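Local atomic coordinates of B12-binding domain-containing protein (Kitasatospora setae, PDB entry 6WTE), a protein that binds cobalamin and a [4Fe-4S] cluster and, as the radical SAM methylase TsrM, probably transfers methyl groups by a non-radical route. Residues G226-C234 with G344-Y354; R412-I421 with E458-D466. All coordinates share one frame; numbering follows the deposited sequence. Where two conformers were deposited one is given.

Contact 1 of 2, residues G226-C234 with G344-Y354. With SF4 (iron/sulfur cluster), chain C; EDO (1,2-ethanediol), chain M; EDO (1,2-ethanediol), chain L.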
# COMPACT_ATOMS: atom_id res chain seq x y z
N GLY A 226 3.02 -10.62 3.89
CA GLY A 226 4.38 -10.37 4.31
C GLY A 226 5.35 -10.35 3.13
O GLY A 226 5.01 -10.65 1.99
N CYS A 227 6.59 -9.96 3.45
CA CYS A 227 7.69 -10.00 2.50
C CYS A 227 8.97 -10.33 3.26
O CYS A 227 9.26 -9.69 4.27
CB CYS A 227 7.88 -8.68 1.76
SG CYS A 227 9.20 -8.79 0.49
N ALA A 228 9.72 -11.31 2.75
CA ALA A 228 10.94 -11.74 3.41
C ALA A 228 12.19 -11.00 2.94
O ALA A 228 13.26 -11.22 3.50
CB ALA A 228 11.14 -13.25 3.21
N TYR A 229 12.08 -10.12 1.95
CA TYR A 229 13.24 -9.34 1.53
C TYR A 229 13.37 -8.10 2.43
O TYR A 229 12.68 -7.97 3.45
CB TYR A 229 13.14 -9.00 0.05
CG TYR A 229 13.41 -10.19 -0.86
CD1 TYR A 229 13.89 -11.39 -0.33
CD2 TYR A 229 13.19 -10.12 -2.22
CE1 TYR A 229 14.13 -12.48 -1.15
CE2 TYR A 229 13.43 -11.21 -3.05
CZ TYR A 229 13.90 -12.39 -2.50
OH TYR A 229 14.14 -13.47 -3.31
N ARG A 230 14.27 -7.19 2.09
CA ARG A 230 14.53 -6.05 2.97
C ARG A 230 14.98 -4.85 2.15
O ARG A 230 16.01 -4.22 2.42
CB ARG A 230 15.56 -6.42 4.04
CG ARG A 230 15.63 -5.47 5.23
CD ARG A 230 14.34 -5.45 6.03
NE ARG A 230 14.06 -6.73 6.68
CZ ARG A 230 14.45 -7.04 7.92
NH1 ARG A 230 15.15 -6.17 8.63
NH2 ARG A 230 14.15 -8.22 8.44
N CYS A 231 14.21 -4.52 1.11
CA CYS A 231 14.59 -3.43 0.22
C CYS A 231 14.65 -2.12 0.99
O CYS A 231 13.79 -1.83 1.83
CB CYS A 231 13.60 -3.34 -0.94
SG CYS A 231 13.62 -4.82 -2.00
N SER A 232 15.67 -1.32 0.70
CA SER A 232 15.99 -0.20 1.59
C SER A 232 14.90 0.86 1.60
O SER A 232 14.80 1.61 2.59
CB SER A 232 17.34 0.41 1.20
OG SER A 232 17.25 1.11 -0.02
N HIS A 233 14.08 0.94 0.56
CA HIS A 233 13.06 1.97 0.44
C HIS A 233 11.70 1.54 0.97
O HIS A 233 10.77 2.36 0.98
CB HIS A 233 12.90 2.36 -1.03
CG HIS A 233 12.25 1.30 -1.86
ND1 HIS A 233 12.75 0.02 -1.97
CD2 HIS A 233 11.11 1.31 -2.61
CE1 HIS A 233 11.98 -0.70 -2.76
NE2 HIS A 233 10.97 0.06 -3.16
N CYS A 234 11.54 0.30 1.40
CA CYS A 234 10.23 -0.33 1.46
C CYS A 234 9.76 -0.52 2.89
O CYS A 234 10.48 -1.07 3.73
CB CYS A 234 10.26 -1.69 0.76
SG CYS A 234 8.61 -2.34 0.58
N GLY A 344 22.65 -2.68 -2.19
CA GLY A 344 22.19 -2.12 -0.94
C GLY A 344 20.77 -1.59 -0.95
O GLY A 344 20.27 -1.18 0.10
N TRP A 345 20.11 -1.59 -2.11
CA TRP A 345 18.75 -1.07 -2.24
C TRP A 345 17.76 -2.21 -2.43
O TRP A 345 16.96 -2.48 -1.54
CB TRP A 345 18.69 -0.05 -3.39
CG TRP A 345 17.31 0.36 -3.85
CD1 TRP A 345 16.12 0.19 -3.19
CD2 TRP A 345 16.99 1.03 -5.07
NE1 TRP A 345 15.08 0.70 -3.93
CE2 TRP A 345 15.59 1.23 -5.09
CE3 TRP A 345 17.75 1.49 -6.15
CZ2 TRP A 345 14.94 1.85 -6.15
CZ3 TRP A 345 17.10 2.12 -7.21
CH2 TRP A 345 15.71 2.29 -7.20
N LYS A 346 17.78 -2.89 -3.58
CA LYS A 346 16.85 -3.99 -3.83
C LYS A 346 17.54 -5.27 -3.38
O LYS A 346 18.21 -5.95 -4.17
CB LYS A 346 16.44 -4.04 -5.29
CG LYS A 346 15.66 -2.80 -5.76
CD LYS A 346 14.32 -2.67 -5.04
CE LYS A 346 13.39 -3.83 -5.41
NZ LYS A 346 12.90 -3.76 -6.82
N VAL A 347 17.43 -5.59 -2.09
CA VAL A 347 18.22 -6.65 -1.49
C VAL A 347 17.36 -7.58 -0.65
O VAL A 347 16.28 -7.20 -0.16
CB VAL A 347 19.35 -6.09 -0.62
CG1 VAL A 347 20.25 -5.18 -1.42
CG2 VAL A 347 18.71 -5.34 0.53
N THR A 348 17.88 -8.79 -0.44
CA THR A 348 17.33 -9.72 0.53
C THR A 348 17.73 -9.30 1.94
O THR A 348 18.43 -8.31 2.15
CB THR A 348 17.85 -11.14 0.27
OG1 THR A 348 19.23 -11.21 0.66
CG2 THR A 348 17.73 -11.51 -1.21
N GLU A 349 17.30 -10.10 2.92
CA GLU A 349 17.70 -9.88 4.31
C GLU A 349 19.19 -10.08 4.51
O GLU A 349 19.76 -9.53 5.46
CB GLU A 349 16.93 -10.82 5.24
CG GLU A 349 15.66 -10.23 5.80
CD GLU A 349 15.00 -11.17 6.79
OE1 GLU A 349 15.52 -12.28 6.99
OE2 GLU A 349 13.96 -10.78 7.36
N LYS A 350 19.83 -10.89 3.67
CA LYS A 350 21.27 -11.08 3.73
C LYS A 350 22.04 -9.93 3.10
O LYS A 350 23.26 -9.86 3.27
CB LYS A 350 21.66 -12.39 3.04
CG LYS A 350 20.72 -13.57 3.31
CD LYS A 350 20.72 -13.99 4.77
CE LYS A 350 22.00 -14.73 5.14
NZ LYS A 350 21.97 -15.25 6.53
N GLY A 351 21.36 -9.03 2.39
CA GLY A 351 21.99 -7.86 1.81
C GLY A 351 22.39 -7.99 0.36
O GLY A 351 22.93 -7.02 -0.20
N GLY A 352 22.14 -9.13 -0.27
CA GLY A 352 22.51 -9.31 -1.66
C GLY A 352 21.36 -8.97 -2.60
O GLY A 352 20.19 -9.06 -2.24
N THR A 353 21.72 -8.56 -3.81
CA THR A 353 20.70 -8.40 -4.84
C THR A 353 20.19 -9.76 -5.28
O THR A 353 20.83 -10.79 -5.05
CB THR A 353 21.24 -7.62 -6.04
OG1 THR A 353 22.47 -8.21 -6.49
CG2 THR A 353 21.47 -6.16 -5.67
N TYR A 354 19.02 -9.76 -5.91
CA TYR A 354 18.35 -11.00 -6.26
C TYR A 354 17.83 -11.00 -7.69
O TYR A 354 17.06 -11.90 -8.06
CB TYR A 354 17.21 -11.30 -5.27
CG TYR A 354 16.19 -10.19 -5.13
CD1 TYR A 354 16.38 -9.15 -4.22
CD2 TYR A 354 15.04 -10.17 -5.91
CE1 TYR A 354 15.46 -8.13 -4.10
CE2 TYR A 354 14.10 -9.15 -5.78
CZ TYR A 354 14.32 -8.13 -4.88
OH TYR A 354 13.41 -7.12 -4.76
FE1 SF4 C . 11.40 -5.33 -1.81
FE2 SF4 C . 9.54 -6.86 -0.49
FE3 SF4 C . 8.87 -5.68 -2.84
FE4 SF4 C . 9.23 -4.16 -0.64
S1 SF4 C . 7.60 -5.72 -0.94
S2 SF4 C . 10.03 -3.74 -2.72
S3 SF4 C . 10.90 -5.28 0.43
S4 SF4 C . 10.49 -7.27 -2.53
C1 EDO M . 22.26 -11.00 -9.18
O1 EDO M . 21.83 -9.81 -8.50
C2 EDO M . 21.08 -11.94 -9.38
O2 EDO M . 20.86 -12.70 -8.18
C1 EDO L . 17.07 -3.40 10.30
O1 EDO L . 18.25 -2.71 10.72
C2 EDO L . 16.67 -2.92 8.92
O2 EDO L . 16.65 -4.03 8.02
O HOH W 1 15.56 -12.42 2.69
O HOH W 2 12.20 -9.15 5.69
O HOH W 3 19.80 2.05 -0.21
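Tyr229, Arg230 and Glu349 carry the largest share of the meeting between the cluster-binding loop 226-234 and the loop 344-354. The ring of Tyr229 meets two partners. Thr348 lays its methyl CG2 over one face, a CH-pi contact 4.1 Å from the ring centroid, while the CE2 corner of the ring sits over the centre of the Tyr354 ring, with CE2 3.4 Å from CD2 of Tyr354 and the two planes inclined at 44°. A chi1 of 55° sets CG of Tyr354 between the backbone N and the carbonyl carbon and carries its ring to Tyr229 CE2; its OH ends 3.6 Å from SG of Cys231 and hydrogen-bonded to Gln310. Were this tyrosine an alanine, the Tyr229 ring would probably lose its support at CE2 and Gln310 a hydroxyl partner.

Arg230 is gripped at both ends. Its backbone N donates to Val347 O (3.0 Å), and its guanidinium NH2 forms a salt bridge to Glu349 OE2 (2.8 Å), which it meets from above a carboxylate plane turned 87° from its own. Arg243 is a second cationic partner of the same oxygen, so the carboxylate is likely to stay ionised. Further along, Ser232 N donates to a lone pair of Trp345 O (2.8 Å), and the indole edge of Trp345 points at the face of His233.

Cys227, Cys231 and Cys234 each bind one iron through SG, the CX3CX2C pattern of radical SAM enzymes. One backbone bond, the ion pair and the Tyr229 packing fall between the first two of these ligands, and the second backbone bond just after Cys231, consistent with the loop's shape, and hence the placing of its sulfurs, resting partly on 344-354.

Contact 2 of 2, residues R412-I421 with E458-D466; sequences RLFPYTPMGI and EYERQFMFD
Where strand 404-412 of the radical SAM core ends, the chain turns through 413-417 into helix 418-427, and this turn is packed against residues 459-464, a run that begins in helix 456-461. Phe463 fills the junction. Its ring takes Pro415 CA over one face, a CH-pi contact 3.9 Å from the centroid, with the carbonyl carbon of Phe414 over the same ring, while Gly420 O lies at the edge. Tyr459 closes the next side: with chi1 at 176° its CG stands anti to the backbone N, and the ring reaches across so that OH donates to a lone pair of Pro415 O (2.7 Å) while CE2 touches Pro415 CB (3.3 Å). Tyr416 returns the grip, its OH donating to the anti lone pair of Glu460 OE2 (2.7 Å), with ring and carboxylate planes 84° apart. The other carboxylate oxygen, OE1, is held by Ala114 N. Water 4 joins Arg412 NH2 (2.8 Å) to Leu413 O and donates weakly to Phe463 O across the contact; Arg412 also has Asp72 and Val474 O as partners. The junction is thus bordered by strand 475-476 beside Leu413, helix 112-119 beside Glu460 and helix 83-96 beside Met464, with cobalamin touching Phe414.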
# COMPACT_ATOMS: atom_id res chain seq x y z
N ARG A 412 9.82 9.18 -0.15
CA ARG A 412 9.34 9.51 1.19
C ARG A 412 9.93 8.52 2.19
O ARG A 412 9.83 7.30 2.00
CB ARG A 412 7.81 9.46 1.24
CG ARG A 412 7.12 10.76 0.85
CD ARG A 412 6.91 11.68 2.05
NE ARG A 412 6.00 11.09 3.03
CZ ARG A 412 6.31 10.82 4.29
NH1 ARG A 412 7.52 11.11 4.76
NH2 ARG A 412 5.41 10.28 5.09
N LEU A 413 10.54 9.05 3.25
CA LEU A 413 11.23 8.24 4.25
C LEU A 413 10.29 7.85 5.39
O LEU A 413 9.51 8.67 5.86
CB LEU A 413 12.43 8.99 4.82
CG LEU A 413 13.52 9.31 3.79
CD1 LEU A 413 14.61 10.13 4.43
CD2 LEU A 413 14.08 8.02 3.22
N PHE A 414 10.40 6.60 5.84
CA PHE A 414 9.60 6.06 6.92
C PHE A 414 10.51 5.41 7.96
O PHE A 414 11.64 5.01 7.63
CB PHE A 414 8.58 5.05 6.38
CG PHE A 414 7.46 5.71 5.63
CD1 PHE A 414 7.61 6.04 4.29
CD2 PHE A 414 6.26 6.01 6.26
CE1 PHE A 414 6.58 6.65 3.59
CE2 PHE A 414 5.23 6.62 5.57
CZ PHE A 414 5.40 6.95 4.24
N PRO A 415 10.07 5.33 9.21
CA PRO A 415 11.00 4.96 10.30
C PRO A 415 11.54 3.55 10.19
O PRO A 415 12.70 3.32 10.58
CB PRO A 415 10.15 5.15 11.57
CG PRO A 415 8.72 5.11 11.08
CD PRO A 415 8.75 5.75 9.74
N TYR A 416 10.76 2.60 9.70
CA TYR A 416 11.23 1.22 9.69
C TYR A 416 11.55 0.78 8.27
O TYR A 416 11.08 -0.26 7.80
CB TYR A 416 10.19 0.31 10.35
CG TYR A 416 9.87 0.82 11.73
CD1 TYR A 416 10.82 0.78 12.73
CD2 TYR A 416 8.63 1.41 12.01
CE1 TYR A 416 10.55 1.27 14.00
CE2 TYR A 416 8.35 1.90 13.28
CZ TYR A 416 9.32 1.83 14.27
OH TYR A 416 9.07 2.31 15.53
N THR A 417 12.33 1.59 7.59
CA THR A 417 12.95 1.23 6.33
C THR A 417 14.45 1.37 6.49
O THR A 417 14.92 2.23 7.25
CB THR A 417 12.47 2.11 5.18
OG1 THR A 417 12.91 3.46 5.38
CG2 THR A 417 10.95 2.08 5.07
N PRO A 418 15.24 0.54 5.82
CA PRO A 418 16.69 0.69 5.91
C PRO A 418 17.16 2.10 5.56
O PRO A 418 18.08 2.62 6.21
CB PRO A 418 17.21 -0.37 4.92
CG PRO A 418 16.14 -1.43 4.94
CD PRO A 418 14.85 -0.68 5.07
N MET A 419 16.51 2.75 4.58
CA MET A 419 16.86 4.12 4.23
C MET A 419 16.60 5.07 5.39
O MET A 419 17.46 5.87 5.76
CB MET A 419 16.08 4.58 2.99
CG MET A 419 16.68 4.14 1.67
SD MET A 419 18.20 5.03 1.30
CE MET A 419 17.57 6.64 0.80
N GLY A 420 15.40 5.01 5.97
CA GLY A 420 15.10 5.89 7.09
C GLY A 420 16.03 5.66 8.27
O GLY A 420 16.50 6.62 8.89
N ILE A 421 16.31 4.40 8.58
CA ILE A 421 17.21 4.06 9.68
C ILE A 421 18.61 4.59 9.40
O ILE A 421 19.24 5.23 10.25
CB ILE A 421 17.21 2.54 9.92
CG1 ILE A 421 15.84 2.07 10.41
CG2 ILE A 421 18.33 2.14 10.86
CD1 ILE A 421 15.65 0.56 10.37
N GLU A 458 8.09 8.90 19.39
CA GLU A 458 9.02 9.96 19.00
C GLU A 458 9.82 9.57 17.77
O GLU A 458 10.00 10.38 16.86
CB GLU A 458 9.98 10.29 20.15
CG GLU A 458 10.97 11.39 19.76
CD GLU A 458 11.98 11.72 20.84
OE1 GLU A 458 12.00 11.02 21.88
OE2 GLU A 458 12.75 12.68 20.64
N TYR A 459 10.30 8.33 17.72
CA TYR A 459 11.09 7.89 16.57
C TYR A 459 10.25 7.90 15.29
O TYR A 459 10.75 8.22 14.21
CB TYR A 459 11.66 6.49 16.81
CG TYR A 459 12.39 5.97 15.60
CD1 TYR A 459 13.57 6.57 15.18
CD2 TYR A 459 11.90 4.89 14.86
CE1 TYR A 459 14.24 6.13 14.07
CE2 TYR A 459 12.58 4.43 13.74
CZ TYR A 459 13.75 5.06 13.35
OH TYR A 459 14.44 4.63 12.24
N GLU A 460 8.96 7.56 15.41
CA GLU A 460 8.13 7.46 14.22
C GLU A 460 7.64 8.82 13.75
O GLU A 460 7.61 9.09 12.54
CB GLU A 460 6.95 6.52 14.49
CG GLU A 460 7.37 5.09 14.77
CD GLU A 460 6.24 4.24 15.32
OE1 GLU A 460 5.10 4.74 15.40
OE2 GLU A 460 6.50 3.07 15.68
N ARG A 461 7.27 9.70 14.68
CA ARG A 461 6.60 10.93 14.28
C ARG A 461 7.54 11.89 13.56
O ARG A 461 7.08 12.71 12.76
CB ARG A 461 5.96 11.61 15.50
CG ARG A 461 6.96 12.25 16.46
CD ARG A 461 6.31 12.53 17.82
NE ARG A 461 7.26 13.19 18.71
CZ ARG A 461 7.35 12.97 20.02
NH1 ARG A 461 6.57 12.09 20.62
NH2 ARG A 461 8.25 13.64 20.72
N GLN A 462 8.85 11.81 13.82
CA GLN A 462 9.79 12.78 13.25
C GLN A 462 9.85 12.69 11.73
O GLN A 462 10.29 13.64 11.08
CB GLN A 462 11.19 12.58 13.84
CG GLN A 462 11.77 11.22 13.52
CD GLN A 462 13.16 10.99 14.10
OE1 GLN A 462 13.90 11.92 14.36
NE2 GLN A 462 13.51 9.72 14.29
N PHE A 463 9.44 11.57 11.15
CA PHE A 463 9.45 11.46 9.70
C PHE A 463 8.27 12.16 9.05
O PHE A 463 8.25 12.30 7.82
CB PHE A 463 9.51 9.99 9.30
CG PHE A 463 10.81 9.33 9.62
CD1 PHE A 463 11.06 8.84 10.89
CD2 PHE A 463 11.82 9.23 8.65
CE1 PHE A 463 12.26 8.25 11.21
CE2 PHE A 463 13.04 8.63 8.96
CZ PHE A 463 13.26 8.14 10.23
N MET A 464 7.29 12.61 9.83
CA MET A 464 6.11 13.28 9.31
C MET A 464 5.83 14.63 9.96
O MET A 464 5.15 15.46 9.33
CB MET A 464 4.87 12.38 9.49
CG MET A 464 3.61 12.87 8.81
SD MET A 464 2.39 11.56 8.70
CE MET A 464 3.19 10.45 7.55
N PHE A 465 6.32 14.88 11.17
CA PHE A 465 6.03 16.11 11.90
C PHE A 465 7.32 16.73 12.41
O PHE A 465 8.26 16.02 12.76
CB PHE A 465 5.12 15.84 13.11
CG PHE A 465 3.82 15.18 12.77
CD1 PHE A 465 2.71 15.95 12.43
CD2 PHE A 465 3.68 13.80 12.82
CE1 PHE A 465 1.51 15.35 12.12
CE2 PHE A 465 2.47 13.19 12.52
CZ PHE A 465 1.38 13.97 12.17
N ASP A 466 7.36 18.05 12.46
CA ASP A 466 8.51 18.71 13.07
C ASP A 466 8.31 18.81 14.58
O ASP A 466 7.34 18.29 15.15
CB ASP A 466 8.78 20.07 12.42
CG ASP A 466 7.69 21.11 12.70
OD1 ASP A 466 6.80 20.90 13.55
OD2 ASP A 466 7.76 22.18 12.05
O HOH W 4 6.99 9.29 7.18

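In the fold
Contact 1 and contact 2 illustrate how one catalytic core joins its loops differently according to place. Contact 2 is almost entirely buried, and its aromatic and proline surfaces are pinned by two tyrosine hydroxyls, one on a backbone carbonyl and one on a carboxylate. Contact 1 is only partly buried; it mixes metal ligation, an ion pair and water bridges at the iron-sulfur site. Their centres lie 18 Å apart, yet the segments 226-234 and 412-421 meet directly: Ser232 O lies 2.9 Å from Met419 N, a probable hydrogen bond at the start of helix 418-427, and Cys234 O packs on Thr417. The cluster loop and the cobalamin-touching turn are therefore neighbours, each backed by a different partner segment.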